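Local coordinates for protein telomerase reverse transcriptase (Candida tropicalis MYA-3404, PDB 6ZD1) that probably extends chromosome ends as a reverse transcriptase, adding simple telomeric DNA repeats copied from a template within its RNA component, at residues 331-343 against 502-514. Sequence-based numbering, arbitrary orientation.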
loop_
_atom_site.group_PDB
_atom_site.type_symbol
_atom_site.label_atom_id
_atom_site.label_comp_id
_atom_site.label_asym_id
_atom_site.label_seq_id
_atom_site.Cartn_x
_atom_site.Cartn_y
_atom_site.Cartn_z
ATOM N N PRO A 331 -9.701 -30.707 -23.735
ATOM C CA PRO A 331 -8.545 -31.524 -24.107
ATOM C C PRO A 331 -7.550 -31.610 -22.959
ATOM O O PRO A 331 -7.640 -30.898 -21.957
ATOM C CB PRO A 331 -7.932 -30.773 -25.300
ATOM C CG PRO A 331 -8.873 -29.623 -25.599
ATOM C CD PRO A 331 -9.650 -29.372 -24.349
ATOM N N VAL A 332 -6.582 -32.508 -23.126
ATOM C CA VAL A 332 -5.447 -32.546 -22.213
ATOM C C VAL A 332 -4.656 -31.260 -22.399
ATOM O O VAL A 332 -4.242 -30.926 -23.515
ATOM C CB VAL A 332 -4.576 -33.785 -22.461
ATOM C CG1 VAL A 332 -3.376 -33.785 -21.525
ATOM C CG2 VAL A 332 -5.402 -35.052 -22.284
ATOM N N LEU A 333 -4.472 -30.517 -21.313
ATOM C CA LEU A 333 -3.859 -29.198 -21.350
ATOM C C LEU A 333 -2.517 -29.221 -20.637
ATOM O O LEU A 333 -2.346 -29.922 -19.636
ATOM C CB LEU A 333 -4.768 -28.148 -20.708
ATOM C CG LEU A 333 -6.088 -27.926 -21.443
ATOM C CD1 LEU A 333 -6.971 -26.980 -20.663
ATOM C CD2 LEU A 333 -5.830 -27.394 -22.845
ATOM N N TYR A 334 -1.569 -28.457 -21.165
ATOM C CA TYR A 334 -0.236 -28.332 -20.599
ATOM C C TYR A 334 -0.050 -26.902 -20.122
ATOM O O TYR A 334 -0.467 -25.957 -20.798
ATOM C CB TYR A 334 0.836 -28.692 -21.634
ATOM C CG TYR A 334 0.567 -29.992 -22.353
ATOM C CD1 TYR A 334 -0.361 -30.061 -23.386
ATOM C CD2 TYR A 334 1.237 -31.153 -22.000
ATOM C CE1 TYR A 334 -0.622 -31.246 -24.038
ATOM C CE2 TYR A 334 0.984 -32.345 -22.649
ATOM C CZ TYR A 334 0.054 -32.385 -23.668
ATOM O OH TYR A 334 -0.205 -33.565 -24.323
HETATM N N MSE A 335 0.540 -26.740 -18.945
HETATM C CA MSE A 335 0.754 -25.395 -18.437
HETATM C C MSE A 335 2.079 -25.215 -17.717
HETATM O O MSE A 335 2.601 -26.136 -17.083
HETATM C CB MSE A 335 -0.394 -24.981 -17.522
HETATM C CG MSE A 335 -0.660 -25.923 -16.375
HETATM SE SE MSE A 335 -2.185 -25.294 -15.343
HETATM C CE MSE A 335 -3.533 -25.352 -16.747
ATOM N N ILE A 336 2.608 -24.002 -17.834
ATOM C CA ILE A 336 3.923 -23.640 -17.324
ATOM C C ILE A 336 3.819 -22.257 -16.692
ATOM O O ILE A 336 3.197 -21.354 -17.263
ATOM C CB ILE A 336 4.977 -23.665 -18.451
ATOM C CG1 ILE A 336 6.324 -23.134 -17.965
ATOM C CG2 ILE A 336 4.481 -22.907 -19.678
ATOM C CD1 ILE A 336 7.176 -24.192 -17.326
ATOM N N LYS A 337 4.377 -22.099 -15.494
ATOM C CA LYS A 337 4.495 -20.793 -14.858
ATOM C C LYS A 337 5.964 -20.485 -14.611
ATOM O O LYS A 337 6.754 -21.384 -14.297
ATOM C CB LYS A 337 3.703 -20.716 -13.542
ATOM C CG LYS A 337 4.391 -21.345 -12.345
ATOM C CD LYS A 337 3.665 -21.015 -11.056
ATOM C CE LYS A 337 4.408 -21.572 -9.856
ATOM N NZ LYS A 337 3.702 -21.265 -8.585
ATOM N N PHE A 338 6.327 -19.213 -14.764
ATOM C CA PHE A 338 7.707 -18.783 -14.595
ATOM C C PHE A 338 7.715 -17.298 -14.259
ATOM O O PHE A 338 6.853 -16.550 -14.728
ATOM C CB PHE A 338 8.547 -19.078 -15.849
ATOM C CG PHE A 338 8.009 -18.466 -17.122
ATOM C CD1 PHE A 338 7.035 -19.113 -17.872
ATOM C CD2 PHE A 338 8.501 -17.254 -17.582
ATOM C CE1 PHE A 338 6.548 -18.552 -19.047
ATOM C CE2 PHE A 338 8.021 -16.690 -18.755
ATOM C CZ PHE A 338 7.042 -17.343 -19.489
ATOM N N ASP A 339 8.650 -16.894 -13.401
ATOM C CA ASP A 339 8.747 -15.520 -12.933
ATOM C C ASP A 339 10.134 -14.951 -13.211
ATOM O O ASP A 339 11.073 -15.672 -13.559
ATOM C CB ASP A 339 8.423 -15.422 -11.435
ATOM C CG ASP A 339 9.391 -16.210 -10.568
ATOM O OD1 ASP A 339 9.757 -17.346 -10.942
ATOM O OD2 ASP A 339 9.785 -15.690 -9.503
HETATM N N MSE A 340 10.252 -13.637 -13.037
HETATM C CA MSE A 340 11.507 -12.933 -13.287
HETATM C C MSE A 340 12.263 -12.615 -11.999
HETATM O O MSE A 340 11.662 -12.271 -10.976
HETATM C CB MSE A 340 11.249 -11.647 -14.075
HETATM C CG MSE A 340 10.604 -11.878 -15.439
HETATM SE SE MSE A 340 11.589 -13.162 -16.531
HETATM C CE MSE A 340 10.515 -13.096 -18.157
ATOM N N LYS A 341 13.587 -12.750 -12.063
ATOM C CA LYS A 341 14.469 -12.446 -10.940
ATOM C C LYS A 341 14.751 -10.950 -10.913
ATOM O O LYS A 341 15.402 -10.422 -11.822
ATOM C CB LYS A 341 15.775 -13.225 -11.060
ATOM C CG LYS A 341 15.707 -14.680 -10.640
ATOM C CD LYS A 341 17.057 -15.367 -10.816
ATOM C CE LYS A 341 17.493 -15.365 -12.276
ATOM N NZ LYS A 341 18.743 -16.142 -12.497
ATOM N N GLU A 342 14.280 -10.274 -9.865
ATOM C CA GLU A 342 14.605 -8.870 -9.593
ATOM C C GLU A 342 14.364 -7.986 -10.818
ATOM O O GLU A 342 15.263 -7.303 -11.314
ATOM C CB GLU A 342 16.051 -8.736 -9.100
ATOM C CG GLU A 342 16.416 -9.642 -7.929
ATOM C CD GLU A 342 15.496 -9.464 -6.734
ATOM O OE1 GLU A 342 14.595 -10.310 -6.546
ATOM O OE2 GLU A 342 15.668 -8.478 -5.986
ATOM N N CYS A 343 13.119 -8.014 -11.304
ATOM C CA CYS A 343 12.788 -7.345 -12.562
ATOM C C CYS A 343 13.107 -5.853 -12.523
ATOM O O CYS A 343 13.495 -5.274 -13.545
ATOM C CB CYS A 343 11.317 -7.569 -12.906
ATOM S SG CYS A 343 10.166 -6.727 -11.825
ATOM N N ASP A 502 5.514 -9.609 -12.749
ATOM C CA ASP A 502 6.696 -10.412 -13.039
ATOM C C ASP A 502 6.395 -11.901 -13.164
ATOM O O ASP A 502 7.306 -12.677 -13.479
ATOM C CB ASP A 502 7.799 -10.175 -11.987
ATOM C CG ASP A 502 7.306 -10.297 -10.547
ATOM O OD1 ASP A 502 6.083 -10.321 -10.311
ATOM O OD2 ASP A 502 8.170 -10.363 -9.642
ATOM N N ASP A 503 5.147 -12.319 -12.968
ATOM C CA ASP A 503 4.763 -13.725 -13.038
ATOM C C ASP A 503 4.075 -14.043 -14.362
ATOM O O ASP A 503 3.231 -13.280 -14.844
ATOM C CB ASP A 503 3.843 -14.088 -11.871
ATOM C CG ASP A 503 4.474 -13.806 -10.522
ATOM O OD1 ASP A 503 5.496 -14.441 -10.189
ATOM O OD2 ASP A 503 3.953 -12.931 -9.799
ATOM N N PHE A 504 4.416 -15.194 -14.932
ATOM C CA PHE A 504 3.888 -15.627 -16.216
ATOM C C PHE A 504 3.209 -16.978 -16.060
ATOM O O PHE A 504 3.621 -17.805 -15.240
ATOM C CB PHE A 504 4.991 -15.738 -17.275
ATOM C CG PHE A 504 5.635 -14.430 -17.633
ATOM C CD1 PHE A 504 5.341 -13.809 -18.836
ATOM C CD2 PHE A 504 6.546 -13.830 -16.776
ATOM C CE1 PHE A 504 5.939 -12.607 -19.176
ATOM C CE2 PHE A 504 7.144 -12.628 -17.108
ATOM C CZ PHE A 504 6.840 -12.015 -18.311
ATOM N N ILE A 505 2.161 -17.195 -16.855
ATOM C CA ILE A 505 1.525 -18.502 -16.964
ATOM C C ILE A 505 1.172 -18.725 -18.425
ATOM O O ILE A 505 0.801 -17.786 -19.139
ATOM C CB ILE A 505 0.280 -18.628 -16.059
ATOM C CG1 ILE A 505 -0.188 -20.085 -16.008
ATOM C CG2 ILE A 505 -0.845 -17.724 -16.544
ATOM C CD1 ILE A 505 -1.225 -20.358 -14.956
ATOM N N PHE A 506 1.319 -19.966 -18.879
ATOM C CA PHE A 506 1.023 -20.317 -20.261
ATOM C C PHE A 506 0.332 -21.669 -20.280
ATOM O O PHE A 506 0.902 -22.663 -19.824
ATOM C CB PHE A 506 2.297 -20.351 -21.107
ATOM C CG PHE A 506 2.082 -20.891 -22.486
ATOM C CD1 PHE A 506 1.408 -20.141 -23.436
ATOM C CD2 PHE A 506 2.544 -22.150 -22.833
ATOM C CE1 PHE A 506 1.203 -20.634 -24.710
ATOM C CE2 PHE A 506 2.344 -22.650 -24.107
ATOM C CZ PHE A 506 1.671 -21.891 -25.048
ATOM N N ILE A 507 -0.884 -21.704 -20.815
ATOM C CA ILE A 507 -1.693 -22.912 -20.887
ATOM C C ILE A 507 -1.917 -23.236 -22.355
ATOM O O ILE A 507 -2.227 -22.343 -23.152
ATOM C CB ILE A 507 -3.033 -22.742 -20.151
ATOM C CG1 ILE A 507 -2.792 -22.276 -18.713
ATOM C CG2 ILE A 507 -3.817 -24.046 -20.158
ATOM C CD1 ILE A 507 -4.057 -21.915 -17.971
ATOM N N THR A 508 -1.742 -24.504 -22.713
ATOM C CA THR A 508 -1.862 -24.908 -24.103
ATOM C C THR A 508 -2.309 -26.360 -24.171
ATOM O O THR A 508 -2.071 -27.146 -23.251
ATOM C CB THR A 508 -0.534 -24.718 -24.844
ATOM O OG1 THR A 508 -0.690 -25.075 -26.225
ATOM C CG2 THR A 508 0.551 -25.582 -24.215
ATOM N N SER A 509 -2.986 -26.698 -25.268
ATOM C CA SER A 509 -3.237 -28.086 -25.631
ATOM C C SER A 509 -2.184 -28.629 -26.581
ATOM O O SER A 509 -2.078 -29.850 -26.739
ATOM C CB SER A 509 -4.622 -28.236 -26.266
ATOM O OG SER A 509 -4.698 -27.523 -27.489
ATOM N N ASN A 510 -1.423 -27.747 -27.226
ATOM C CA ASN A 510 -0.395 -28.135 -28.184
ATOM C C ASN A 510 0.916 -28.354 -27.437
ATOM O O ASN A 510 1.569 -27.393 -27.015
ATOM C CB ASN A 510 -0.243 -27.066 -29.263
ATOM C CG ASN A 510 0.490 -27.570 -30.488
ATOM O OD1 ASN A 510 1.306 -28.488 -30.407
ATOM N ND2 ASN A 510 0.201 -26.970 -31.636
ATOM N N LYS A 511 1.300 -29.622 -27.269
ATOM C CA LYS A 511 2.545 -29.946 -26.585
ATOM C C LYS A 511 3.768 -29.451 -27.348
ATOM O O LYS A 511 4.846 -29.330 -26.755
ATOM C CB LYS A 511 2.638 -31.460 -26.369
ATOM C CG LYS A 511 3.516 -31.883 -25.200
ATOM C CD LYS A 511 3.526 -33.398 -25.030
ATOM C CE LYS A 511 4.191 -33.803 -23.719
ATOM N NZ LYS A 511 5.551 -33.209 -23.564
ATOM N N ASP A 512 3.618 -29.140 -28.640
ATOM C CA ASP A 512 4.733 -28.636 -29.436
ATOM C C ASP A 512 4.983 -27.161 -29.150
ATOM O O ASP A 512 6.126 -26.752 -28.911
ATOM C CB ASP A 512 4.464 -28.850 -30.928
ATOM C CG ASP A 512 4.249 -30.311 -31.282
ATOM O OD1 ASP A 512 4.940 -31.180 -30.707
ATOM O OD2 ASP A 512 3.386 -30.592 -32.141
ATOM N N THR A 513 3.924 -26.348 -29.171
ATOM C CA THR A 513 4.061 -24.950 -28.785
ATOM C C THR A 513 4.436 -24.807 -27.316
ATOM O O THR A 513 4.950 -23.756 -26.917
ATOM C CB THR A 513 2.764 -24.185 -29.072
ATOM O OG1 THR A 513 1.732 -24.634 -28.185
ATOM C CG2 THR A 513 2.313 -24.413 -30.514
ATOM N N LEU A 514 4.205 -25.842 -26.505
ATOM C CA LEU A 514 4.709 -25.823 -25.137
ATOM C C LEU A 514 6.230 -25.817 -25.122
ATOM O O LEU A 514 6.845 -25.102 -24.326
ATOM C CB LEU A 514 4.175 -27.017 -24.346
ATOM C CG LEU A 514 4.727 -27.134 -22.919
ATOM C CD1 LEU A 514 4.202 -26.011 -22.028
ATOM C CD2 LEU A 514 4.416 -28.495 -22.317
#
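Asp502 O accepts a hydrogen bond from Met340 N (3.1 Å), closing one end of an antiparallel strand pair, 334-339 against 503-508, that illustrates how a polymerase palm joins two sequence motifs. At the next, non-hydrogen-bonded pair, Asp503 OD1 lies 3.3 Å from Asp339 CB. The Asp502-Asp503 pair, with Asp339 across from Asp503, fits motifs C and A of reverse transcriptases, whose aspartates typically bind catalytic metals.

Phe504 turns to the face it shares with Phe338, Ile336 and Tyr334. Its CB sits 3.5 Å from the centroid of the Phe338 ring in a CH-pi contact, and the two rings, nearly parallel at 5°, are offset with little ring-on-ring overlap. With CG wedged between its backbone N and carbonyl carbon (chi1 57°), Phe338 carries its ring under that CB. Selenomethionine Met340 reaches the Phe504 rim, CE to CE2 3.6 Å. Ile336 CG2 meets the Phe506 ring at its edge, in the ring plane, whereas Ile507 runs alongside Met335 on the opposite face. Thr508 OG1 accepts from Asn510 N, an ST turn leading into helix 511-520, which Asn510 N-caps. From that helix Lys511 CG covers one face of Tyr334, whose hydroxyl hydrogen-bonds with Glu544, and Leu514 CD2 meets Tyr334 CB at 3.6 Å.

Strands 495-500 and 539-541 flank the pair; helix 469-484 packs on Phe504 and Met340, strand 550-553 on Met335 and Ile505.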